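Local coordinates for probable leucine/isoleucine/valine-binding protein (Rhodopirellula baltica, PDB 4KV7) that probably binds leucine, isoleucine, valine or a related small ligand in the cleft between two lobes, as a periplasmic binding protein of ABC-type uptake, at residues F20-A25 with L61-D66; G94-I99 with Q164-G169; T117-L122 with A136-E141; I132-S137 with Q271-F276. The protein carries 1 engineered substitution. One frame throughout, in Å; residues are numbered along the deposited sequence.

Contact 1 (F20-A25 with L61-D66)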
# COMPACT_ATOMS: atom_id res chain seq x y z
N PHE A 20 -11.67 -8.96 13.60
CA PHE A 20 -10.75 -7.94 13.14
C PHE A 20 -11.51 -6.89 12.34
O PHE A 20 -12.49 -7.22 11.66
CB PHE A 20 -9.64 -8.58 12.32
CG PHE A 20 -8.78 -9.49 13.14
CD1 PHE A 20 -7.85 -8.96 14.01
CD2 PHE A 20 -8.99 -10.86 13.14
CE1 PHE A 20 -7.08 -9.77 14.82
CE2 PHE A 20 -8.22 -11.69 13.94
CZ PHE A 20 -7.27 -11.15 14.79
N GLY A 21 -11.10 -5.64 12.44
CA GLY A 21 -11.80 -4.57 11.75
C GLY A 21 -11.00 -3.96 10.62
O GLY A 21 -9.77 -4.09 10.57
N MSE A 22 -11.69 -3.28 9.72
CA MSE A 22 -11.08 -2.57 8.62
C MSE A 22 -12.01 -1.44 8.20
O MSE A 22 -13.22 -1.65 8.12
CB MSE A 22 -10.85 -3.54 7.45
CG MSE A 22 -10.27 -2.94 6.17
SE MSE A 22 -10.27 -4.19 4.62
CE MSE A 22 -8.87 -5.37 5.26
N SER A 23 -11.46 -0.24 8.01
CA SER A 23 -12.18 0.86 7.38
C SER A 23 -11.42 1.17 6.11
O SER A 23 -10.22 1.39 6.16
CB SER A 23 -12.22 2.08 8.28
OG SER A 23 -12.97 3.12 7.69
N THR A 24 -12.09 1.15 4.96
CA THR A 24 -11.35 1.24 3.72
C THR A 24 -12.22 1.60 2.54
O THR A 24 -13.44 1.63 2.63
CB THR A 24 -10.62 -0.08 3.46
OG1 THR A 24 -9.48 0.18 2.62
CG2 THR A 24 -11.54 -1.14 2.82
N ALA A 25 -11.57 1.88 1.41
CA ALA A 25 -12.27 2.28 0.20
C ALA A 25 -12.86 1.05 -0.49
O ALA A 25 -12.18 0.35 -1.24
CB ALA A 25 -11.32 3.01 -0.74
N LEU A 61 -13.71 -10.82 9.62
CA LEU A 61 -13.33 -9.46 9.27
C LEU A 61 -14.57 -8.60 9.16
O LEU A 61 -15.49 -8.92 8.40
CB LEU A 61 -12.60 -9.44 7.93
CG LEU A 61 -12.10 -8.06 7.48
CD1 LEU A 61 -10.95 -7.57 8.36
CD2 LEU A 61 -11.66 -8.09 6.02
N ILE A 62 -14.61 -7.52 9.94
CA ILE A 62 -15.68 -6.53 9.84
C ILE A 62 -15.11 -5.37 9.04
O ILE A 62 -14.27 -4.61 9.53
CB ILE A 62 -16.15 -6.07 11.22
CG1 ILE A 62 -16.62 -7.27 12.03
CG2 ILE A 62 -17.25 -5.02 11.08
CD1 ILE A 62 -16.95 -6.97 13.47
N ALA A 63 -15.52 -5.27 7.77
CA ALA A 63 -14.97 -4.29 6.84
C ALA A 63 -16.01 -3.23 6.52
O ALA A 63 -17.07 -3.54 5.97
CB ALA A 63 -14.50 -4.97 5.58
N LEU A 64 -15.70 -1.99 6.88
CA LEU A 64 -16.60 -0.86 6.69
C LEU A 64 -16.03 0.04 5.60
O LEU A 64 -14.82 0.26 5.53
CB LEU A 64 -16.74 -0.08 8.00
CG LEU A 64 -17.20 -0.90 9.21
CD1 LEU A 64 -17.37 -0.03 10.44
CD2 LEU A 64 -18.48 -1.68 8.92
N ASP A 65 -16.91 0.55 4.75
CA ASP A 65 -16.53 1.42 3.64
C ASP A 65 -16.38 2.85 4.12
O ASP A 65 -17.27 3.40 4.76
CB ASP A 65 -17.64 1.35 2.58
CG ASP A 65 -17.31 2.10 1.30
OD1 ASP A 65 -16.14 2.44 1.03
OD2 ASP A 65 -18.27 2.31 0.52
N ASP A 66 -15.24 3.46 3.81
CA ASP A 66 -15.08 4.91 3.99
C ASP A 66 -14.85 5.68 2.69
O ASP A 66 -14.66 6.89 2.72
CB ASP A 66 -14.04 5.29 5.06
CG ASP A 66 -12.64 4.80 4.74
OD1 ASP A 66 -12.30 4.58 3.56
OD2 ASP A 66 -11.86 4.67 5.71
O HOH W 1 -9.22 4.04 5.88
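Strands 20-24 and 61-65 run parallel, the axes of these short segments 15° apart and at closest 4.6 Å from each other, paired from Phe20 with Leu61 to Thr24 with Asp65. N-H and C=O groups of Met22 and Thr24 bond in turn to residues either side of their partners; the straightest bond, 176° at the hydrogen, joins Leu64 N to Met22 O at 2.8 Å. Met22, a selenomethionine, shares one face with Leu61 and Ala63. Its chain runs extended as far as SE, then bends at chi3 (-71°), which brings CE 4.0 Å from Leu61 CD2 as the side chains cross obliquely. On the other face, Ser23 OG lies anti to its backbone N and donates to Asp66 OD2 at 2.7 Å, meeting the carboxylate from above its plane. A water links Ser23 O with Asp66 OD2, and Thr73 and Asn76 add further bonds. Asp65 CB points away, but its carboxylate bends back: OD2 binds Ser27 and Arg72, OD1 Leu26 N and Gly67 N. The two strands bracket helix 31-50 in a Rossmann-like beta-alpha-beta unit; that helix covers Met22, Leu61 and Ala63, while helix 70-81 packs against Ile62, Leu64 and Asp66.

Contact 2 (G94-I99 with Q164-G169). With FMT (formic acid), chain B.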
# COMPACT_ATOMS: atom_id res chain seq x y z
N GLY A 94 -4.89 4.08 3.03
CA GLY A 94 -4.71 5.51 2.85
C GLY A 94 -4.05 6.29 3.96
O GLY A 94 -4.08 5.91 5.13
N THR A 95 -3.48 7.43 3.57
CA THR A 95 -2.78 8.32 4.48
C THR A 95 -3.68 9.32 5.21
O THR A 95 -3.69 9.33 6.45
CB THR A 95 -1.61 9.02 3.76
OG1 THR A 95 -0.67 8.03 3.31
CG2 THR A 95 -0.92 10.03 4.66
N PRO A 96 -4.46 10.14 4.48
CA PRO A 96 -5.34 11.04 5.25
C PRO A 96 -6.36 10.28 6.10
O PRO A 96 -6.73 10.74 7.18
CB PRO A 96 -6.03 11.87 4.16
CG PRO A 96 -5.85 11.07 2.88
CD PRO A 96 -4.54 10.41 3.03
N THR A 97 -6.79 9.11 5.62
CA THR A 97 -7.66 8.24 6.41
C THR A 97 -6.92 7.71 7.65
O THR A 97 -7.45 7.80 8.77
CB THR A 97 -8.16 7.10 5.55
OG1 THR A 97 -7.02 6.54 4.89
CG2 THR A 97 -9.18 7.59 4.51
N ALA A 98 -5.70 7.20 7.50
CA ALA A 98 -4.93 6.73 8.65
C ALA A 98 -4.70 7.84 9.67
O ALA A 98 -4.74 7.60 10.88
CB ALA A 98 -3.59 6.14 8.22
N ILE A 99 -4.46 9.05 9.20
CA ILE A 99 -4.19 10.15 10.12
C ILE A 99 -5.41 10.42 11.02
O ILE A 99 -5.27 10.74 12.20
CB ILE A 99 -3.67 11.38 9.35
CG1 ILE A 99 -2.23 11.11 8.90
CG2 ILE A 99 -3.76 12.63 10.21
CD1 ILE A 99 -1.72 12.08 7.86
N GLN A 164 -1.33 13.94 -5.16
CA GLN A 164 -2.62 14.24 -4.57
C GLN A 164 -2.44 15.39 -3.59
O GLN A 164 -1.46 15.43 -2.83
CB GLN A 164 -3.13 13.00 -3.87
CG GLN A 164 -4.59 13.02 -3.50
CD GLN A 164 -5.04 11.63 -3.17
OE1 GLN A 164 -5.19 10.80 -4.07
NE2 GLN A 164 -5.18 11.32 -1.88
N ASN A 165 -3.37 16.34 -3.59
CA ASN A 165 -3.20 17.57 -2.83
C ASN A 165 -3.68 17.41 -1.39
O ASN A 165 -4.66 18.02 -0.98
CB ASN A 165 -3.92 18.72 -3.53
CG ASN A 165 -3.30 20.06 -3.24
OD1 ASN A 165 -2.26 20.15 -2.59
ND2 ASN A 165 -3.92 21.12 -3.74
N ASP A 166 -2.97 16.57 -0.65
CA ASP A 166 -3.30 16.24 0.73
C ASP A 166 -2.10 15.60 1.38
O ASP A 166 -0.99 15.63 0.83
CB ASP A 166 -4.56 15.34 0.83
CG ASP A 166 -4.38 13.98 0.18
OD1 ASP A 166 -3.24 13.60 -0.16
OD2 ASP A 166 -5.40 13.25 0.05
N SER A 167 -2.30 14.99 2.55
CA SER A 167 -1.19 14.41 3.29
C SER A 167 -0.51 13.24 2.58
O SER A 167 0.67 12.96 2.83
CB SER A 167 -1.64 13.98 4.67
OG SER A 167 -2.75 13.11 4.59
N TYR A 168 -1.21 12.54 1.69
CA TYR A 168 -0.60 11.47 0.90
C TYR A 168 0.39 12.06 -0.08
O TYR A 168 1.58 11.69 -0.10
CB TYR A 168 -1.69 10.67 0.17
CG TYR A 168 -1.23 9.79 -0.95
CD1 TYR A 168 -0.04 9.06 -0.88
CD2 TYR A 168 -2.01 9.63 -2.09
CE1 TYR A 168 0.34 8.22 -1.89
CE2 TYR A 168 -1.64 8.80 -3.13
CZ TYR A 168 -0.44 8.11 -3.03
OH TYR A 168 -0.04 7.28 -4.05
N GLY A 169 -0.08 12.98 -0.91
CA GLY A 169 0.79 13.58 -1.90
C GLY A 169 1.93 14.33 -1.26
O GLY A 169 3.07 14.27 -1.75
C FMT B . -2.23 7.16 0.42
O1 FMT B . -1.28 6.79 1.12
O2 FMT B . -3.22 7.79 0.82
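Two helix N-termini meet across the interlobe cleft of this periplasmic binding protein fold, and formic acid, probably as formate and probably from the crystallisation liquor, sits between them. Helix 95-107 and helix 167-183 begin there, with Gly94 and Asp166 as the N-cap residues. No hydrogen bond joins the two segments directly; they touch through van der Waals contacts round Ser167 and Pro96. Ser167, its OG in the crowded position between backbone N and carbonyl carbon (chi1 54°), places that oxygen against Pro96, 3.4 Å from Pro96 CA, with Thr95 CG2 and Ile99 CD1 also around it. The Pro96 ring crosses Asp166 at about a right angle, while Pro96 CD rests against Tyr168 CB. Asp166 is held by several partners: OD1 receives weak capping bonds from Tyr168 N and Gly169 N, and OD2 offers its syn lone pair to Gln164 NE2 at 2.7 Å, nearly in the amide plane, besides a salt bridge to Arg198. This keeps the carboxylate turned back on its own helix start. Thr95 grips the ligand twice. Its N-H, at the positive end of helix 95-107, donates to O2 at 2.8 Å and would help to stabilise a negative charge there, whereas OG1, anti to the carbonyl carbon, donates to O1 at 2.6 Å. Tyr68 and Tyr138 add hydroxyl bonds. The Tyr168 ring, whose own hydroxyl bonds to Gly224 O, lies beneath the ligand, and the ligand carbon stands off-centre above one face, 3.1 Å from Tyr168 CG.

Contact 3 (T117-L122 with A136-E141). With FMT (formic acid), chain B.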
# COMPACT_ATOMS: atom_id res chain seq x y z
N THR A 117 -0.52 2.05 3.24
CA THR A 117 -0.03 3.42 3.15
C THR A 117 1.42 3.43 3.61
O THR A 117 1.74 2.88 4.67
CB THR A 117 -0.81 4.47 4.01
OG1 THR A 117 0.06 5.57 4.30
CG2 THR A 117 -1.33 3.87 5.32
N GLY A 118 2.28 4.05 2.82
CA GLY A 118 3.68 4.20 3.15
C GLY A 118 4.04 5.49 3.86
O GLY A 118 5.21 5.85 3.90
N ALA A 119 3.05 6.17 4.44
CA ALA A 119 3.29 7.50 4.97
C ALA A 119 4.21 7.50 6.18
O ALA A 119 4.16 6.61 7.04
CB ALA A 119 1.99 8.17 5.32
N SER A 120 5.02 8.54 6.26
CA SER A 120 5.92 8.68 7.37
C SER A 120 5.17 8.86 8.69
O SER A 120 5.73 8.54 9.75
CB SER A 120 6.89 9.83 7.12
OG SER A 120 6.22 11.07 7.08
N ALA A 121 3.94 9.35 8.65
CA ALA A 121 3.15 9.53 9.87
C ALA A 121 2.95 8.22 10.64
O ALA A 121 2.79 8.24 11.86
CB ALA A 121 1.81 10.17 9.54
N LEU A 122 2.96 7.10 9.93
CA LEU A 122 2.80 5.79 10.57
C LEU A 122 4.12 5.22 11.06
O LEU A 122 4.15 4.12 11.63
CB LEU A 122 2.17 4.80 9.60
CG LEU A 122 0.69 5.01 9.29
CD1 LEU A 122 0.46 6.07 8.21
CD2 LEU A 122 0.07 3.72 8.84
N ALA A 136 7.33 -1.30 3.13
CA ALA A 136 8.26 -0.20 2.96
C ALA A 136 7.49 1.11 2.82
O ALA A 136 6.29 1.13 2.51
CB ALA A 136 9.11 -0.44 1.72
N SER A 137 8.20 2.21 3.03
CA SER A 137 7.61 3.54 3.07
C SER A 137 7.68 4.28 1.74
O SER A 137 8.42 3.89 0.83
CB SER A 137 8.35 4.37 4.11
OG SER A 137 9.63 4.70 3.61
N TYR A 138 6.93 5.38 1.63
CA TYR A 138 7.03 6.23 0.45
C TYR A 138 8.43 6.85 0.34
O TYR A 138 8.94 7.05 -0.77
CB TYR A 138 5.96 7.33 0.40
CG TYR A 138 4.54 6.80 0.33
CD1 TYR A 138 4.20 5.73 -0.50
CD2 TYR A 138 3.54 7.38 1.08
CE1 TYR A 138 2.90 5.25 -0.56
CE2 TYR A 138 2.24 6.92 1.02
CZ TYR A 138 1.93 5.84 0.20
OH TYR A 138 0.67 5.32 0.14
N ALA A 139 9.04 7.18 1.48
CA ALA A 139 10.41 7.68 1.46
C ALA A 139 11.34 6.66 0.80
O ALA A 139 12.20 7.02 -0.01
CB ALA A 139 10.89 7.99 2.87
N GLU A 140 11.16 5.39 1.15
CA GLU A 140 11.98 4.33 0.55
C GLU A 140 11.69 4.12 -0.93
O GLU A 140 12.61 3.92 -1.72
CB GLU A 140 11.83 3.04 1.37
CG GLU A 140 12.49 3.18 2.74
CD GLU A 140 12.08 2.14 3.78
OE1 GLU A 140 10.96 1.61 3.73
OE2 GLU A 140 12.90 1.88 4.68
N GLU A 141 10.42 4.19 -1.33
CA GLU A 141 10.09 4.03 -2.75
C GLU A 141 10.68 5.16 -3.57
O GLU A 141 11.28 4.93 -4.63
CB GLU A 141 8.58 3.98 -2.98
CG GLU A 141 7.90 2.75 -2.40
CD GLU A 141 6.44 2.70 -2.79
OE1 GLU A 141 6.14 2.70 -3.99
OE2 GLU A 141 5.57 2.68 -1.89
C FMT B . -2.23 7.16 0.42
O1 FMT B . -1.28 6.79 1.12
O2 FMT B . -3.22 7.79 0.82
O HOH W 2 7.49 7.86 3.86
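The loop 117-122 meets the start of helix 138-151 at a close approach, with the CA atoms of Gly118 and Ser137 just 4.0 Å apart. One backbone bond crosses: Tyr138 N, in the first turn of the helix, donates to Gly118 O at 2.9 Å and 171°, from above the carbonyl plane. A water that bonds to Ala139 N also donates to the same carbonyl, so Gly118 O serves Tyr138 N directly and Ala139 N through the water. Ser137 caps a further amide. With chi1 at 73° its OG accepts from Glu140 N, while Ser137 N donates to the anti lone pair of Glu140 OE1, the reciprocal pair of a capping box. Tyr138 then folds back along the loop, CG anti to its carbonyl carbon (chi1 -62°), so that its ring lies flat against the Gly118 backbone. Gly118 CA stands 3.6 Å from the ring centroid, 6° off the normal, a CH-pi contact, and Gly118 N lies over the same ring nearer its rim. The bare glycine backbone lets the ring and helix start come this close. Thr117 OG1 accepts from Ala119 N in an ST turn that shapes the loop, and is also bonded to Thr95 OG1. At the far end of the ring, Tyr138 OH donates to formic acid O1 at 2.6 Å, near the ring plane. The backbone bond and the glycine contact probably help to hold the ring's direction, so the phenol is presented to the ligand as a pre-positioned donor, consistent with a ligand-binding role.

Contact 4 (I132-S137 with Q271-F276); sequences INYRAS and QVVPHF
Tyr134, Arg135 and Ala136 meet Val272, the residue with the largest share of this contact, in three ways: by a hydroxyl, a guanidinium face and a methyl. The Tyr134 side chain leaves its backbone with CG anti to N (chi1 155°), and the ring reaches across to the second segment, where OH donates to Val272 O at 2.8 Å, in the carbonyl plane. The Val273 and Tyr134 side chains cross at about a right angle, with Val273 CG1 4.0 Å from Tyr134 CE2. A water takes a bond from Ala136 N and gives one to Val272 O, so two donors satisfy that buried carbonyl. Arg135 starts in the crowded position (chi1 57°) and bends again at chi2 and chi3, folding its chain around the valine. Val272 CG2 consequently sits over one face of the guanidinium, toward its rim, and is 3.7 Å from both Arg135 NE and Arg135 CB. The charge itself is met elsewhere, by a salt bridge to Glu305 and a cation-pi contact with Phe116. Val272 CG1 lies against Ala136, 3.8 Å from Ala136 O. Both segments are irregular: one follows strand 131-132 and leads into helix 138-151, the other leaves strand 268-271. Such connecting segments between the two lobes are characteristic of the hinge region in type I periplasmic binding proteins, and this contact probably belongs to it.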
# COMPACT_ATOMS: atom_id res chain seq x y z
N ILE A 132 1.69 -0.76 13.63
CA ILE A 132 2.70 -1.74 13.23
C ILE A 132 2.51 -2.02 11.76
O ILE A 132 1.41 -2.33 11.31
CB ILE A 132 2.58 -3.03 14.06
CG1 ILE A 132 2.76 -2.69 15.55
CG2 ILE A 132 3.60 -4.05 13.61
CD1 ILE A 132 2.74 -3.90 16.47
N ASN A 133 3.60 -1.88 11.00
CA ASN A 133 3.56 -1.90 9.55
C ASN A 133 4.27 -3.10 8.96
O ASN A 133 5.28 -3.56 9.49
CB ASN A 133 4.21 -0.63 9.01
CG ASN A 133 3.59 0.62 9.59
OD1 ASN A 133 2.41 0.90 9.36
ND2 ASN A 133 4.38 1.40 10.34
N TYR A 134 3.75 -3.59 7.83
CA TYR A 134 4.48 -4.53 6.98
C TYR A 134 5.37 -3.79 5.97
O TYR A 134 6.57 -4.06 5.88
CB TYR A 134 3.51 -5.50 6.23
CG TYR A 134 4.17 -6.00 4.97
CD1 TYR A 134 5.25 -6.88 5.04
CD2 TYR A 134 3.79 -5.54 3.72
CE1 TYR A 134 5.92 -7.30 3.90
CE2 TYR A 134 4.45 -5.95 2.57
CZ TYR A 134 5.52 -6.82 2.66
OH TYR A 134 6.21 -7.24 1.54
N ARG A 135 4.78 -2.89 5.20
CA ARG A 135 5.38 -2.41 3.96
C ARG A 135 6.43 -1.34 4.11
O ARG A 135 6.42 -0.54 5.05
CB ARG A 135 4.29 -1.91 3.00
CG ARG A 135 3.41 -0.80 3.59
CD ARG A 135 3.00 0.26 2.57
NE ARG A 135 2.10 -0.28 1.56
CZ ARG A 135 1.78 0.33 0.43
NH1 ARG A 135 0.98 -0.27 -0.44
NH2 ARG A 135 2.26 1.54 0.16
N ALA A 136 7.33 -1.30 3.13
CA ALA A 136 8.26 -0.20 2.96
C ALA A 136 7.49 1.11 2.82
O ALA A 136 6.29 1.13 2.51
CB ALA A 136 9.11 -0.44 1.72
N SER A 137 8.20 2.21 3.03
CA SER A 137 7.61 3.54 3.07
C SER A 137 7.68 4.28 1.74
O SER A 137 8.42 3.89 0.83
CB SER A 137 8.35 4.37 4.11
OG SER A 137 9.63 4.70 3.61
N GLN A 271 6.71 -1.41 -6.17
CA GLN A 271 5.85 -2.21 -5.31
C GLN A 271 6.50 -2.50 -3.97
O GLN A 271 7.73 -2.50 -3.85
CB GLN A 271 5.48 -3.52 -6.01
CG GLN A 271 4.92 -3.35 -7.42
CD GLN A 271 3.76 -2.39 -7.48
OE1 GLN A 271 2.82 -2.48 -6.69
NE2 GLN A 271 3.81 -1.45 -8.41
N VAL A 272 5.66 -2.79 -2.98
CA VAL A 272 6.12 -3.15 -1.65
C VAL A 272 6.00 -4.65 -1.40
O VAL A 272 6.18 -5.12 -0.27
CB VAL A 272 5.39 -2.35 -0.56
CG1 VAL A 272 5.68 -0.86 -0.71
CG2 VAL A 272 3.88 -2.63 -0.61
N VAL A 273 5.71 -5.38 -2.47
CA VAL A 273 5.60 -6.84 -2.46
C VAL A 273 6.31 -7.34 -3.72
O VAL A 273 6.44 -6.59 -4.69
CB VAL A 273 4.12 -7.32 -2.49
CG1 VAL A 273 3.41 -6.90 -1.20
CG2 VAL A 273 3.39 -6.77 -3.71
N PRO A 274 6.76 -8.60 -3.73
CA PRO A 274 7.31 -9.19 -4.95
C PRO A 274 6.20 -9.38 -5.98
O PRO A 274 5.03 -9.12 -5.72
CB PRO A 274 7.87 -10.53 -4.47
CG PRO A 274 7.04 -10.87 -3.29
CD PRO A 274 6.76 -9.56 -2.61
N HIS A 275 6.57 -9.80 -7.19
CA HIS A 275 5.58 -9.91 -8.23
C HIS A 275 4.67 -11.10 -7.95
O HIS A 275 5.13 -12.14 -7.49
CB HIS A 275 6.24 -10.07 -9.60
CG HIS A 275 5.33 -9.70 -10.72
ND1 HIS A 275 4.23 -10.47 -11.07
CD2 HIS A 275 5.30 -8.62 -11.52
CE1 HIS A 275 3.59 -9.88 -12.06
NE2 HIS A 275 4.22 -8.75 -12.36
N PHE A 276 3.38 -10.95 -8.22
CA PHE A 276 2.44 -12.04 -7.97
C PHE A 276 2.63 -13.24 -8.89
O PHE A 276 2.04 -14.30 -8.65
CB PHE A 276 0.99 -11.54 -8.00
CG PHE A 276 0.63 -10.74 -9.22
CD1 PHE A 276 0.35 -11.37 -10.42
CD2 PHE A 276 0.54 -9.35 -9.15
CE1 PHE A 276 -0.01 -10.63 -11.53
CE2 PHE A 276 0.18 -8.61 -10.26
CZ PHE A 276 -0.09 -9.25 -11.45
O HOH W 3 8.10 -3.77 1.40

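How the contacts relate
Contacts 3 and 4 are fully buried and share Ala136 and Ser137, so one continuous segment serves both; contacts 1 and 2 are only partly buried. Contact 1 is regular sheet pairing, dominated by backbone bonds, whereas contact 4 joins irregular segments through a phenol, a bent arginine and a water. Contacts 2 and 3 both reach the formic acid and touch directly through Thr95 and Thr117; each uses a helix start, but of these two only contact 3 has a direct hydrogen bond across its segments. Contact 1 touches contact 2 by packing of Asp66 on Thr97, and stays about 11 Å from contact 4 at the nearest atoms.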